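Local atomic coordinates of arginyl-trna synthetase (Thermus thermophilus, PDB entry 1IQ0), a protein that probably attaches L-arginine to its cognate tRNA in an ATP-dependent reaction, as a monomeric class I aminoacyl-tRNA synthetase. Residues Arg3-Glu8 against Arg22-Arg27; Asp35-Phe41 against Gly76-Leu82; Arg93-Phe98 against Asp511-Ala515; Val447-Pro451 against Pro525-Ala529; Leu505-Leu509 against Leu535-Trp539. All blocks are in the same frame, centred on the assembly; numbering follows the deposited sequence.

Contact 1 of 5, residues Arg3-Glu8 against Arg22-Arg27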
# COMPACT_ATOMS: atom_id res chain seq x y z
N ARG A 3 15.96 -12.88 -12.19
CA ARG A 3 16.63 -11.59 -12.19
C ARG A 3 17.46 -11.36 -10.94
O ARG A 3 18.59 -10.87 -11.03
CB ARG A 3 15.61 -10.46 -12.33
CG ARG A 3 14.99 -10.37 -13.70
CD ARG A 3 13.98 -9.25 -13.78
NE ARG A 3 14.57 -7.94 -13.52
CZ ARG A 3 13.91 -6.79 -13.66
NH1 ARG A 3 12.65 -6.79 -14.05
NH2 ARG A 3 14.52 -5.64 -13.40
N ARG A 4 16.92 -11.73 -9.78
CA ARG A 4 17.64 -11.56 -8.52
C ARG A 4 18.81 -12.53 -8.45
O ARG A 4 19.88 -12.19 -7.92
CB ARG A 4 16.71 -11.79 -7.32
CG ARG A 4 15.78 -10.61 -7.00
CD ARG A 4 16.56 -9.37 -6.58
NE ARG A 4 15.72 -8.18 -6.45
CZ ARG A 4 14.96 -7.89 -5.39
NH1 ARG A 4 14.93 -8.71 -4.34
NH2 ARG A 4 14.25 -6.78 -5.37
N ALA A 5 18.62 -13.73 -8.99
CA ALA A 5 19.67 -14.73 -9.00
C ALA A 5 20.83 -14.18 -9.83
O ALA A 5 22.00 -14.43 -9.53
CB ALA A 5 19.15 -16.03 -9.60
N LEU A 6 20.49 -13.42 -10.86
CA LEU A 6 21.50 -12.84 -11.73
C LEU A 6 22.24 -11.71 -11.01
O LEU A 6 23.45 -11.57 -11.15
CB LEU A 6 20.85 -12.32 -13.01
CG LEU A 6 21.76 -11.72 -14.08
CD1 LEU A 6 22.96 -12.64 -14.35
CD2 LEU A 6 20.94 -11.51 -15.36
N GLU A 7 21.51 -10.91 -10.24
CA GLU A 7 22.13 -9.81 -9.50
C GLU A 7 23.02 -10.39 -8.41
O GLU A 7 24.08 -9.84 -8.11
CB GLU A 7 21.07 -8.90 -8.88
CG GLU A 7 20.06 -8.39 -9.89
CD GLU A 7 19.09 -7.38 -9.29
OE1 GLU A 7 18.65 -7.59 -8.14
OE2 GLU A 7 18.77 -6.40 -9.99
N GLU A 8 22.59 -11.50 -7.82
CA GLU A 8 23.37 -12.14 -6.77
C GLU A 8 24.70 -12.62 -7.33
O GLU A 8 25.76 -12.40 -6.73
CB GLU A 8 22.61 -13.32 -6.17
CG GLU A 8 23.39 -14.09 -5.12
CD GLU A 8 23.94 -13.20 -4.01
OE1 GLU A 8 23.15 -12.48 -3.37
OE2 GLU A 8 25.17 -13.23 -3.78
N ARG A 22 26.44 -3.51 -4.82
CA ARG A 22 25.42 -4.31 -5.50
C ARG A 22 24.76 -3.52 -6.62
O ARG A 22 24.32 -2.39 -6.42
CB ARG A 22 24.36 -4.78 -4.49
CG ARG A 22 23.16 -5.47 -5.13
CD ARG A 22 22.18 -5.95 -4.07
NE ARG A 22 22.72 -7.05 -3.27
CZ ARG A 22 22.96 -8.28 -3.75
NH1 ARG A 22 22.70 -8.56 -5.02
NH2 ARG A 22 23.45 -9.22 -2.96
N LEU A 23 24.71 -4.12 -7.81
CA LEU A 23 24.11 -3.47 -8.97
C LEU A 23 22.75 -4.07 -9.33
O LEU A 23 22.53 -5.28 -9.16
CB LEU A 23 25.04 -3.57 -10.17
CG LEU A 23 26.36 -2.79 -10.12
CD1 LEU A 23 27.11 -3.00 -11.42
CD2 LEU A 23 26.07 -1.32 -9.91
N LYS A 24 21.85 -3.24 -9.82
CA LYS A 24 20.52 -3.70 -10.21
C LYS A 24 20.47 -4.01 -11.70
O LYS A 24 20.99 -3.25 -12.52
CB LYS A 24 19.46 -2.66 -9.88
CG LYS A 24 19.33 -2.31 -8.40
CD LYS A 24 19.10 -3.54 -7.51
CE LYS A 24 17.96 -4.41 -8.01
NZ LYS A 24 16.73 -3.63 -8.28
N VAL A 25 19.86 -5.13 -12.05
CA VAL A 25 19.71 -5.53 -13.44
C VAL A 25 18.35 -4.99 -13.88
O VAL A 25 17.44 -4.83 -13.06
CB VAL A 25 19.74 -7.07 -13.58
CG1 VAL A 25 18.43 -7.67 -13.10
CG2 VAL A 25 20.01 -7.46 -15.02
N ALA A 26 18.21 -4.70 -15.17
CA ALA A 26 16.96 -4.18 -15.71
C ALA A 26 16.79 -4.69 -17.13
O ALA A 26 17.76 -5.13 -17.75
CB ALA A 26 16.96 -2.65 -15.68
N ARG A 27 15.56 -4.63 -17.64
CA ARG A 27 15.28 -5.08 -18.99
C ARG A 27 16.14 -4.31 -19.99
O ARG A 27 16.21 -3.08 -19.95
CB ARG A 27 13.79 -4.88 -19.32
CG ARG A 27 12.88 -5.90 -18.63
CD ARG A 27 13.11 -7.29 -19.21
NE ARG A 27 12.65 -7.37 -20.59
CZ ARG A 27 11.38 -7.52 -20.95
NH1 ARG A 27 10.43 -7.61 -20.03
NH2 ARG A 27 11.05 -7.59 -22.24
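The first turns of helix 3-15 in the N-terminal domain lie on the extended chain R22-R27, with the two backbones nearest where the CA atoms of E7 and V25 stand 6.3 Å apart. R22, poorly ordered, reaches back over the helix, and its NH2 makes a salt bridge with E8 OE1 at 3.3 Å, weak as a hydrogen bond. At L23 the carbonyl O lies 3.9 Å from E7 CB, while the leucine end leads away from the helix. K24 curls its aliphatic chain round the E7 carboxylate: CE approaches E7 OE2 to 2.9 Å, but NZ stays 3.8 Å from that oxygen, a long salt bridge in a network that R4 NE extends to E7 OE1 (3.4 Å). V25 is the centre of the contact. Its amide N gives a hydrogen bond to E7 OE2 (2.7 Å), its carbonyl O takes one from R3 NH2 (3.0 Å), and its CG2 packs on L6 CD2 at 4.2 Å. Helix side chains thus satisfy both backbone polar groups of V25. A26 and R27 then form the outermost strand of a four-stranded antiparallel sheet, pairing with strand 36-39, while R3 and R27 both form salt bridges with D511, just ahead of helix 512-522.

Contact 2 of 5, residues Asp35-Phe41 against Gly76-Leu82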
# COMPACT_ATOMS: atom_id res chain seq x y z
N ASP A 35 18.52 -9.62 -23.04
CA ASP A 35 17.25 -9.46 -22.36
C ASP A 35 17.39 -8.59 -21.12
O ASP A 35 16.50 -7.79 -20.81
CB ASP A 35 16.71 -10.83 -21.97
CG ASP A 35 16.62 -11.77 -23.15
OD1 ASP A 35 16.00 -11.38 -24.17
OD2 ASP A 35 17.15 -12.90 -23.07
N TYR A 36 18.51 -8.75 -20.42
CA TYR A 36 18.79 -8.00 -19.21
C TYR A 36 20.17 -7.36 -19.25
O TYR A 36 21.09 -7.87 -19.88
CB TYR A 36 18.71 -8.92 -17.98
CG TYR A 36 17.32 -9.44 -17.70
CD1 TYR A 36 17.01 -10.79 -17.88
CD2 TYR A 36 16.32 -8.58 -17.27
CE1 TYR A 36 15.73 -11.27 -17.63
CE2 TYR A 36 15.03 -9.05 -17.02
CZ TYR A 36 14.75 -10.40 -17.20
OH TYR A 36 13.47 -10.85 -16.95
N GLY A 37 20.30 -6.23 -18.58
CA GLY A 37 21.57 -5.54 -18.55
C GLY A 37 21.81 -4.82 -17.24
O GLY A 37 20.88 -4.52 -16.49
N VAL A 38 23.08 -4.55 -16.97
CA VAL A 38 23.45 -3.86 -15.75
C VAL A 38 24.33 -2.67 -16.15
O VAL A 38 25.23 -2.81 -16.99
CB VAL A 38 24.22 -4.79 -14.80
CG1 VAL A 38 25.52 -5.26 -15.45
CG2 VAL A 38 24.49 -4.08 -13.49
N PRO A 39 24.06 -1.49 -15.59
CA PRO A 39 24.84 -0.29 -15.90
C PRO A 39 26.11 -0.23 -15.05
O PRO A 39 26.09 -0.58 -13.88
CB PRO A 39 23.88 0.83 -15.57
CG PRO A 39 23.21 0.30 -14.33
CD PRO A 39 22.94 -1.16 -14.68
N LEU A 40 27.22 0.21 -15.65
CA LEU A 40 28.47 0.33 -14.91
C LEU A 40 28.98 1.76 -14.99
O LEU A 40 30.17 2.00 -15.19
CB LEU A 40 29.53 -0.64 -15.44
CG LEU A 40 29.22 -2.11 -15.20
CD1 LEU A 40 28.28 -2.61 -16.29
CD2 LEU A 40 30.50 -2.92 -15.23
N PHE A 41 28.07 2.71 -14.84
CA PHE A 41 28.40 4.13 -14.89
C PHE A 41 28.62 4.68 -13.49
O PHE A 41 29.49 5.54 -13.28
CB PHE A 41 27.28 4.90 -15.59
CG PHE A 41 27.00 4.40 -16.98
CD1 PHE A 41 27.93 4.59 -18.00
CD2 PHE A 41 25.83 3.72 -17.26
CE1 PHE A 41 27.69 4.11 -19.29
CE2 PHE A 41 25.58 3.23 -18.54
CZ PHE A 41 26.51 3.42 -19.56
N GLY A 76 29.24 0.53 -21.84
CA GLY A 76 28.88 0.92 -20.48
C GLY A 76 28.09 -0.12 -19.71
O GLY A 76 28.27 -0.26 -18.50
N TYR A 77 27.22 -0.83 -20.40
CA TYR A 77 26.40 -1.86 -19.77
C TYR A 77 26.98 -3.24 -20.06
O TYR A 77 27.80 -3.42 -20.96
CB TYR A 77 24.97 -1.86 -20.32
CG TYR A 77 24.13 -0.63 -20.03
CD1 TYR A 77 24.33 0.56 -20.73
CD2 TYR A 77 23.11 -0.68 -19.08
CE1 TYR A 77 23.52 1.68 -20.48
CE2 TYR A 77 22.30 0.43 -18.82
CZ TYR A 77 22.51 1.61 -19.52
OH TYR A 77 21.72 2.70 -19.26
N LEU A 78 26.55 -4.21 -19.26
CA LEU A 78 26.93 -5.60 -19.48
C LEU A 78 25.57 -6.26 -19.65
O LEU A 78 24.81 -6.38 -18.69
CB LEU A 78 27.67 -6.21 -18.29
CG LEU A 78 27.93 -7.71 -18.48
CD1 LEU A 78 28.66 -7.96 -19.81
CD2 LEU A 78 28.74 -8.26 -17.33
N ASN A 79 25.25 -6.65 -20.88
CA ASN A 79 23.96 -7.27 -21.16
C ASN A 79 24.01 -8.79 -21.15
O ASN A 79 25.05 -9.40 -21.38
CB ASN A 79 23.42 -6.80 -22.51
CG ASN A 79 23.09 -5.33 -22.53
OD1 ASN A 79 22.69 -4.76 -21.51
ND2 ASN A 79 23.23 -4.71 -23.69
N PHE A 80 22.86 -9.40 -20.87
CA PHE A 80 22.77 -10.84 -20.81
C PHE A 80 21.65 -11.38 -21.69
O PHE A 80 20.50 -10.94 -21.59
CB PHE A 80 22.54 -11.32 -19.37
CG PHE A 80 23.56 -10.81 -18.40
CD1 PHE A 80 23.45 -9.53 -17.86
CD2 PHE A 80 24.64 -11.61 -18.03
CE1 PHE A 80 24.41 -9.05 -16.96
CE2 PHE A 80 25.61 -11.14 -17.14
CZ PHE A 80 25.49 -9.86 -16.60
N ARG A 81 21.99 -12.34 -22.54
CA ARG A 81 21.00 -12.97 -23.39
C ARG A 81 20.71 -14.29 -22.70
O ARG A 81 21.62 -15.07 -22.43
CB ARG A 81 21.56 -13.18 -24.80
CG ARG A 81 20.58 -13.84 -25.78
CD ARG A 81 20.87 -13.43 -27.22
NE ARG A 81 22.31 -13.39 -27.50
CZ ARG A 81 23.08 -14.47 -27.64
NH1 ARG A 81 22.56 -15.68 -27.54
NH2 ARG A 81 24.38 -14.32 -27.86
N LEU A 82 19.43 -14.53 -22.40
CA LEU A 82 19.03 -15.75 -21.71
C LEU A 82 18.82 -16.93 -22.65
O LEU A 82 18.55 -16.75 -23.84
CB LEU A 82 17.73 -15.50 -20.94
CG LEU A 82 17.75 -14.37 -19.89
CD1 LEU A 82 16.40 -14.28 -19.20
CD2 LEU A 82 18.86 -14.64 -18.86
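D35 opens the pairing of strands 36-39 and 77-82, which run antiparallel at 165° within the sheet of the N-terminal domain. D35 N and Y36 N both donate to F80 O (2.8 and 3.2 Å), a classic beta bulge, and D35 OD2 accepts from L82 N at 2.9 Å while also forming a salt bridge with R503. Y36 returns its carbonyl O to F80 N (2.5 Å), completing a hydrogen-bonded pair; its ring edge meets L82 CD1 at CE1 (3.5 Å), and its hydroxyl bonds to D511. G37 faces N79 in a non-hydrogen-bonded pair, CA atoms only 3.9 Å apart; a CB on G37 would clash with N79 OD1. V38 exchanges two 3.0 Å bonds with L78, V38 N to L78 O and L78 N to V38 O, and sets CG1 against F80 CE1 (4.2 Å). P39 CB packs on Y77 CE2 at 3.6 Å. L40 N bonds weakly to G76 O (3.1 Å). F41, poorly ordered, points its ring edge at the Y77 face, centroids 5.1 Å apart. Y36 and F80 meet helix 3-15, V38 L23, and L78 helix 51-60; the chemistry implies a join held mainly by main-chain hydrogen bonds, the D35 carboxylate adding one.

Contact 3 of 5, residues Arg93-Phe98 against Asp511-Ala515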
# COMPACT_ATOMS: atom_id res chain seq x y z
N ARG A 93 7.14 -21.73 -14.22
CA ARG A 93 7.19 -22.08 -12.80
C ARG A 93 6.16 -21.28 -11.99
O ARG A 93 6.01 -20.07 -12.18
CB ARG A 93 8.60 -21.81 -12.24
CG ARG A 93 8.77 -22.13 -10.76
CD ARG A 93 10.20 -21.90 -10.29
NE ARG A 93 10.59 -20.49 -10.28
CZ ARG A 93 10.01 -19.55 -9.53
NH1 ARG A 93 9.01 -19.87 -8.71
NH2 ARG A 93 10.43 -18.30 -9.58
N PRO A 94 5.43 -21.95 -11.09
CA PRO A 94 4.41 -21.27 -10.27
C PRO A 94 5.03 -20.27 -9.29
O PRO A 94 6.00 -20.58 -8.60
CB PRO A 94 3.72 -22.43 -9.56
CG PRO A 94 4.83 -23.42 -9.39
CD PRO A 94 5.50 -23.38 -10.75
N LYS A 95 4.45 -19.08 -9.22
CA LYS A 95 4.93 -18.03 -8.32
C LYS A 95 4.08 -17.91 -7.06
O LYS A 95 2.86 -17.72 -7.12
CB LYS A 95 4.98 -16.68 -9.06
CG LYS A 95 4.29 -16.65 -10.43
CD LYS A 95 2.80 -16.98 -10.34
CE LYS A 95 2.05 -15.96 -9.49
NZ LYS A 95 0.69 -16.45 -9.11
N ALA A 96 4.73 -18.03 -5.90
CA ALA A 96 4.04 -17.95 -4.62
C ALA A 96 4.78 -17.02 -3.66
O ALA A 96 5.91 -16.59 -3.94
CB ALA A 96 3.92 -19.34 -4.02
N PRO A 97 4.15 -16.68 -2.52
CA PRO A 97 4.78 -15.80 -1.53
C PRO A 97 6.19 -16.28 -1.17
O PRO A 97 6.46 -17.48 -1.13
CB PRO A 97 3.83 -15.87 -0.34
CG PRO A 97 2.49 -16.02 -1.01
CD PRO A 97 2.78 -17.04 -2.10
N PHE A 98 7.09 -15.33 -0.92
CA PHE A 98 8.46 -15.63 -0.58
C PHE A 98 8.59 -16.15 0.85
O PHE A 98 7.64 -16.09 1.63
CB PHE A 98 9.32 -14.38 -0.77
CG PHE A 98 9.31 -13.86 -2.18
CD1 PHE A 98 8.19 -13.22 -2.68
CD2 PHE A 98 10.41 -14.05 -3.01
CE1 PHE A 98 8.16 -12.77 -4.00
CE2 PHE A 98 10.39 -13.61 -4.33
CZ PHE A 98 9.26 -12.96 -4.83
N ASP A 511 9.40 -10.59 -15.00
CA ASP A 511 9.56 -9.33 -14.28
C ASP A 511 8.59 -9.14 -13.13
O ASP A 511 8.68 -8.16 -12.39
CB ASP A 511 9.42 -8.14 -15.23
CG ASP A 511 10.50 -8.12 -16.28
OD1 ASP A 511 11.64 -8.51 -15.96
OD2 ASP A 511 10.23 -7.69 -17.42
N PHE A 512 7.66 -10.08 -12.97
CA PHE A 512 6.66 -9.98 -11.91
C PHE A 512 7.20 -9.92 -10.48
O PHE A 512 6.82 -9.05 -9.70
CB PHE A 512 5.69 -11.15 -12.01
CG PHE A 512 4.73 -11.24 -10.86
CD1 PHE A 512 3.79 -10.24 -10.64
CD2 PHE A 512 4.78 -12.31 -9.97
CE1 PHE A 512 2.91 -10.30 -9.57
CE2 PHE A 512 3.90 -12.39 -8.89
CZ PHE A 512 2.97 -11.38 -8.69
N GLU A 513 8.08 -10.86 -10.13
CA GLU A 513 8.63 -10.90 -8.79
C GLU A 513 9.44 -9.65 -8.46
O GLU A 513 9.40 -9.17 -7.32
CB GLU A 513 9.46 -12.18 -8.60
CG GLU A 513 8.62 -13.46 -8.77
CD GLU A 513 9.30 -14.72 -8.25
OE1 GLU A 513 10.47 -14.97 -8.61
OE2 GLU A 513 8.67 -15.47 -7.48
N GLU A 514 10.14 -9.10 -9.44
CA GLU A 514 10.92 -7.90 -9.20
C GLU A 514 10.00 -6.71 -8.93
O GLU A 514 10.30 -5.85 -8.10
CB GLU A 514 11.82 -7.59 -10.39
CG GLU A 514 12.77 -6.42 -10.16
CD GLU A 514 13.68 -6.61 -8.95
OE1 GLU A 514 14.24 -7.72 -8.79
OE2 GLU A 514 13.83 -5.66 -8.16
N ALA A 515 8.88 -6.66 -9.64
CA ALA A 515 7.92 -5.58 -9.45
C ALA A 515 7.36 -5.67 -8.04
O ALA A 515 7.17 -4.65 -7.37
CB ALA A 515 6.79 -5.67 -10.48
O HOH W 1 6.30 -15.15 -6.02
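E513 projects its carboxylate from the first turn of helix 512-522 into the curve of the loop R93-F98, where OE2 lies 3.7 Å from F98 CZ and 4.2 Å from K95 CB. The helix belongs to the DALR anticodon-binding domain, a helical bundle, and the loop, between helix 84-92 and strand 101-102, to the class I catalytic region, so the contact joins parts of the fold more than 400 residues apart in sequence. The backbones themselves stay well separated, the nearest CA atoms being K95 and E513 at 8.0 Å; long side chains and a water span the gap. R93 NH2 reaches E513 OE1 at 3.5 Å, a salt bridge whose hydrogen bond is weak, and the same arginine also pairs with E90 in the preceding helix. K95 lays its aliphatic chain beside the F512 ring, CE to CE2 at 4.1 Å, while its NZ is hydrogen-bonded to T579 of helix 562-583, a helix that F512 also touches. Y138 of helix 120-138 adds a further neighbour, meeting both F512 and P97. With just 253 Å² buried, the join is small and mixes salt and water bridges with carbon contacts of K95, F98 and F512. E513 is its main element, using one carboxylate oxygen for R93 and the other for a bridging water, which donates to E513 OE2 at 2.8 Å and to A96 O at 2.6 Å.

Contact 4 of 5, residues Val447-Pro451 against Pro525-Ala529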
# COMPACT_ATOMS: atom_id res chain seq x y z
N VAL A 447 -4.19 3.54 -6.52
CA VAL A 447 -2.80 3.14 -6.33
C VAL A 447 -1.87 3.13 -7.55
O VAL A 447 -0.66 2.96 -7.41
CB VAL A 447 -2.77 1.75 -5.62
CG1 VAL A 447 -3.01 0.62 -6.64
CG2 VAL A 447 -1.48 1.57 -4.90
N LYS A 448 -2.41 3.33 -8.75
CA LYS A 448 -1.54 3.32 -9.93
C LYS A 448 -0.66 4.57 -10.06
O LYS A 448 0.39 4.53 -10.71
CB LYS A 448 -2.37 3.16 -11.21
CG LYS A 448 -3.04 4.43 -11.67
CD LYS A 448 -3.61 4.27 -13.07
CE LYS A 448 -4.27 5.56 -13.55
NZ LYS A 448 -4.91 5.41 -14.89
N THR A 449 -1.09 5.67 -9.45
CA THR A 449 -0.36 6.94 -9.52
C THR A 449 0.54 7.17 -8.31
O THR A 449 0.11 7.03 -7.17
CB THR A 449 -1.36 8.11 -9.61
OG1 THR A 449 -2.17 7.95 -10.78
CG2 THR A 449 -0.63 9.44 -9.67
N GLU A 450 1.80 7.54 -8.56
CA GLU A 450 2.76 7.82 -7.50
C GLU A 450 2.07 8.66 -6.44
O GLU A 450 1.39 9.63 -6.77
CB GLU A 450 3.95 8.61 -8.04
CG GLU A 450 4.61 8.02 -9.27
CD GLU A 450 5.76 8.87 -9.76
OE1 GLU A 450 6.23 8.63 -10.89
OE2 GLU A 450 6.19 9.78 -9.01
N PRO A 451 2.25 8.32 -5.16
CA PRO A 451 1.65 9.02 -4.01
C PRO A 451 1.86 10.54 -4.02
O PRO A 451 0.98 11.30 -3.62
CB PRO A 451 2.33 8.35 -2.81
CG PRO A 451 2.66 6.98 -3.32
CD PRO A 451 3.18 7.27 -4.70
N PRO A 525 3.38 0.82 -4.11
CA PRO A 525 2.47 -0.09 -4.82
C PRO A 525 2.30 0.26 -6.29
O PRO A 525 2.03 -0.64 -7.11
CB PRO A 525 1.18 0.06 -4.03
CG PRO A 525 1.68 0.26 -2.62
CD PRO A 525 2.78 1.28 -2.84
N HIS A 526 2.44 1.53 -6.64
CA HIS A 526 2.26 1.94 -8.03
C HIS A 526 3.20 1.19 -8.99
O HIS A 526 2.90 1.07 -10.18
CB HIS A 526 2.44 3.45 -8.21
CG HIS A 526 3.85 3.92 -8.08
ND1 HIS A 526 4.39 4.37 -6.90
CD2 HIS A 526 4.84 4.02 -9.00
CE1 HIS A 526 5.64 4.72 -7.09
NE2 HIS A 526 5.94 4.52 -8.36
N VAL A 527 4.32 0.69 -8.47
CA VAL A 527 5.26 -0.04 -9.31
C VAL A 527 4.63 -1.38 -9.71
O VAL A 527 4.82 -1.86 -10.83
CB VAL A 527 6.61 -0.28 -8.59
CG1 VAL A 527 7.48 -1.24 -9.39
CG2 VAL A 527 7.34 1.05 -8.41
N LEU A 528 3.86 -1.98 -8.81
CA LEU A 528 3.21 -3.25 -9.11
C LEU A 528 2.05 -2.96 -10.05
O LEU A 528 1.82 -3.69 -11.01
CB LEU A 528 2.66 -3.90 -7.84
CG LEU A 528 2.49 -5.42 -7.81
CD1 LEU A 528 1.26 -5.75 -7.00
CD2 LEU A 528 2.38 -6.01 -9.21
N ALA A 529 1.32 -1.89 -9.76
CA ALA A 529 0.18 -1.50 -10.57
C ALA A 529 0.63 -1.29 -12.01
O ALA A 529 0.00 -1.78 -12.94
CB ALA A 529 -0.44 -0.21 -10.02
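The frayed end of helix 430-448 and the non-helical residues T449-P451 that follow pass close to the first turn of helix 525-544, the CA atoms of K448 and H526 only 4.5 Å apart. This joins the class I catalytic domain to the helical DALR anticodon-binding domain. At such close range main-chain oxygens touch carbon: V447 O makes a CA-H...O contact with H526 CA at 3.2 Å, and K448 O lies 3.4 Å from H526 CB. A529, with its small methyl, allows the approach, its CB meeting K448 CA at 3.7 Å and V447 CG1 at 4.3 Å. P525 touches L128, I132 and I135 of helix 120-138. K448 NZ is hydrogen-bonded to the carbonyl O of D468. H526 covers the largest area here, its imidazole lying against E450 and P451. P451 CD approaches ND1 of H526 to 3.8 Å, and E450 CG sits over the ring face in a CH-pi contact, 4.0 Å from the H526 centroid.

Contact 5 of 5, residues Leu505-Leu509 against Leu535-Trp539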
# COMPACT_ATOMS: atom_id res chain seq x y z
N LEU A 505 6.46 -12.84 -24.44
CA LEU A 505 5.48 -12.84 -23.36
C LEU A 505 6.06 -13.46 -22.09
O LEU A 505 5.88 -12.94 -20.99
CB LEU A 505 4.22 -13.60 -23.76
CG LEU A 505 3.15 -13.74 -22.67
CD1 LEU A 505 2.75 -12.35 -22.15
CD2 LEU A 505 1.94 -14.46 -23.24
N ALA A 506 6.76 -14.58 -22.24
CA ALA A 506 7.37 -15.25 -21.10
C ALA A 506 8.32 -14.29 -20.37
O ALA A 506 8.36 -14.24 -19.14
CB ALA A 506 8.12 -16.48 -21.57
N LEU A 507 9.08 -13.51 -21.15
CA LEU A 507 10.02 -12.55 -20.58
C LEU A 507 9.32 -11.49 -19.72
O LEU A 507 9.82 -11.12 -18.66
CB LEU A 507 10.82 -11.89 -21.70
CG LEU A 507 12.03 -11.01 -21.35
CD1 LEU A 507 12.98 -11.73 -20.39
CD2 LEU A 507 12.74 -10.66 -22.66
N ASP A 508 8.16 -11.01 -20.16
CA ASP A 508 7.45 -10.02 -19.35
C ASP A 508 7.01 -10.67 -18.05
O ASP A 508 6.94 -10.02 -17.01
CB ASP A 508 6.24 -9.46 -20.10
CG ASP A 508 6.65 -8.54 -21.22
OD1 ASP A 508 7.69 -7.87 -21.07
OD2 ASP A 508 5.94 -8.49 -22.24
N LEU A 509 6.72 -11.97 -18.10
CA LEU A 509 6.31 -12.70 -16.91
C LEU A 509 7.46 -12.83 -15.90
O LEU A 509 7.22 -12.94 -14.70
CB LEU A 509 5.81 -14.09 -17.30
CG LEU A 509 4.37 -14.13 -17.84
CD1 LEU A 509 4.09 -15.48 -18.48
CD2 LEU A 509 3.41 -13.86 -16.68
N LEU A 535 1.88 -5.92 -18.26
CA LEU A 535 1.68 -7.34 -18.52
C LEU A 535 0.37 -7.57 -19.26
O LEU A 535 0.29 -8.38 -20.18
CB LEU A 535 1.70 -8.14 -17.22
CG LEU A 535 1.61 -9.66 -17.43
CD1 LEU A 535 2.81 -10.15 -18.28
CD2 LEU A 535 1.60 -10.36 -16.08
N ALA A 536 -0.67 -6.84 -18.85
CA ALA A 536 -1.96 -6.97 -19.49
C ALA A 536 -1.86 -6.50 -20.94
O ALA A 536 -2.49 -7.07 -21.83
CB ALA A 536 -3.01 -6.16 -18.74
N ALA A 537 -1.04 -5.47 -21.18
CA ALA A 537 -0.85 -4.95 -22.53
C ALA A 537 -0.11 -5.99 -23.37
O ALA A 537 -0.40 -6.17 -24.56
CB ALA A 537 -0.04 -3.64 -22.49
N SER A 538 0.87 -6.65 -22.75
CA SER A 538 1.66 -7.68 -23.43
C SER A 538 0.77 -8.87 -23.76
O SER A 538 0.87 -9.45 -24.84
CB SER A 538 2.81 -8.12 -22.51
OG SER A 538 3.57 -9.15 -23.11
N TRP A 539 -0.11 -9.24 -22.83
CA TRP A 539 -1.03 -10.34 -23.06
C TRP A 539 -1.98 -10.02 -24.21
O TRP A 539 -2.23 -10.85 -25.08
CB TRP A 539 -1.82 -10.64 -21.79
CG TRP A 539 -3.08 -11.40 -22.04
CD1 TRP A 539 -4.36 -10.93 -21.92
CD2 TRP A 539 -3.20 -12.75 -22.50
NE1 TRP A 539 -5.27 -11.90 -22.27
CE2 TRP A 539 -4.58 -13.03 -22.63
CE3 TRP A 539 -2.28 -13.75 -22.81
CZ2 TRP A 539 -5.06 -14.27 -23.06
CZ3 TRP A 539 -2.76 -15.00 -23.24
CH2 TRP A 539 -4.14 -15.24 -23.36
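Two helices of the DALR anticodon-binding domain, 500-509 and 525-544, pack nearly antiparallel here: the short axes run at 166° and approach to 9.9 Å, in keeping with an all-helical bundle. One polar bond crosses between the segments. S538 OG donates to D508 OD2 at 2.6 Å, a short hydrogen bond between two side chains whose CA-to-CB bonds point toward the opposite helix. The other carboxylate oxygen of D508 forms a salt bridge with R27 of the N-terminal domain, so the aspartate links three elements at once. The hydroxyl oxygen S538 OG is also in van der Waals contact with L505 CD1 (3.4 Å). Apolar packing lies alongside the polar pair. L505 sets CD1 against L535 CD1 (4.5 Å), and its CD2 meets the edge of the W539 indole at CE3 (4.3 Å). L535 reaches both D508 and L509, with CD1 3.9 Å from D508 CB and CD2 4.0 Å from L509 CD2. Leucines and tryptophan therefore form the buried side of the interface, while D508 and S538 lie at its more exposed margin. Around this pair, L509 and W539 both touch helix 562-583, W539 also rests on helix 470-487, and A506 on the far side of its helix packs against helix 84-92, which precedes the loop of contact 3.

How the contacts relate
Contacts 1 and 2, centred 9 Å apart, share one sheet: A26 O and G37 N are 2.9 Å apart, a probable hydrogen bond between strands 26-27 and 36-39. The N-terminal domain meets the helical domain at D511 of contact 3, whose OD2 binds R27 NH1 (2.6 Å) and OD1 binds R3 NH1 (2.8 Å), both from contact 1; Y36 OH of contact 2 lies 3.1 Å from D511 OD1. R27 NH1 also reaches D508 OD1 of contact 5 at 2.9 Å. Contacts 4 and 5 use different turns of helix 525-544, centres 18 Å apart. Contacts 3 and 4 both border helix 120-138, whose start overlaps the predicted HIGH motif (residues 112-122) of the class I catalytic domain.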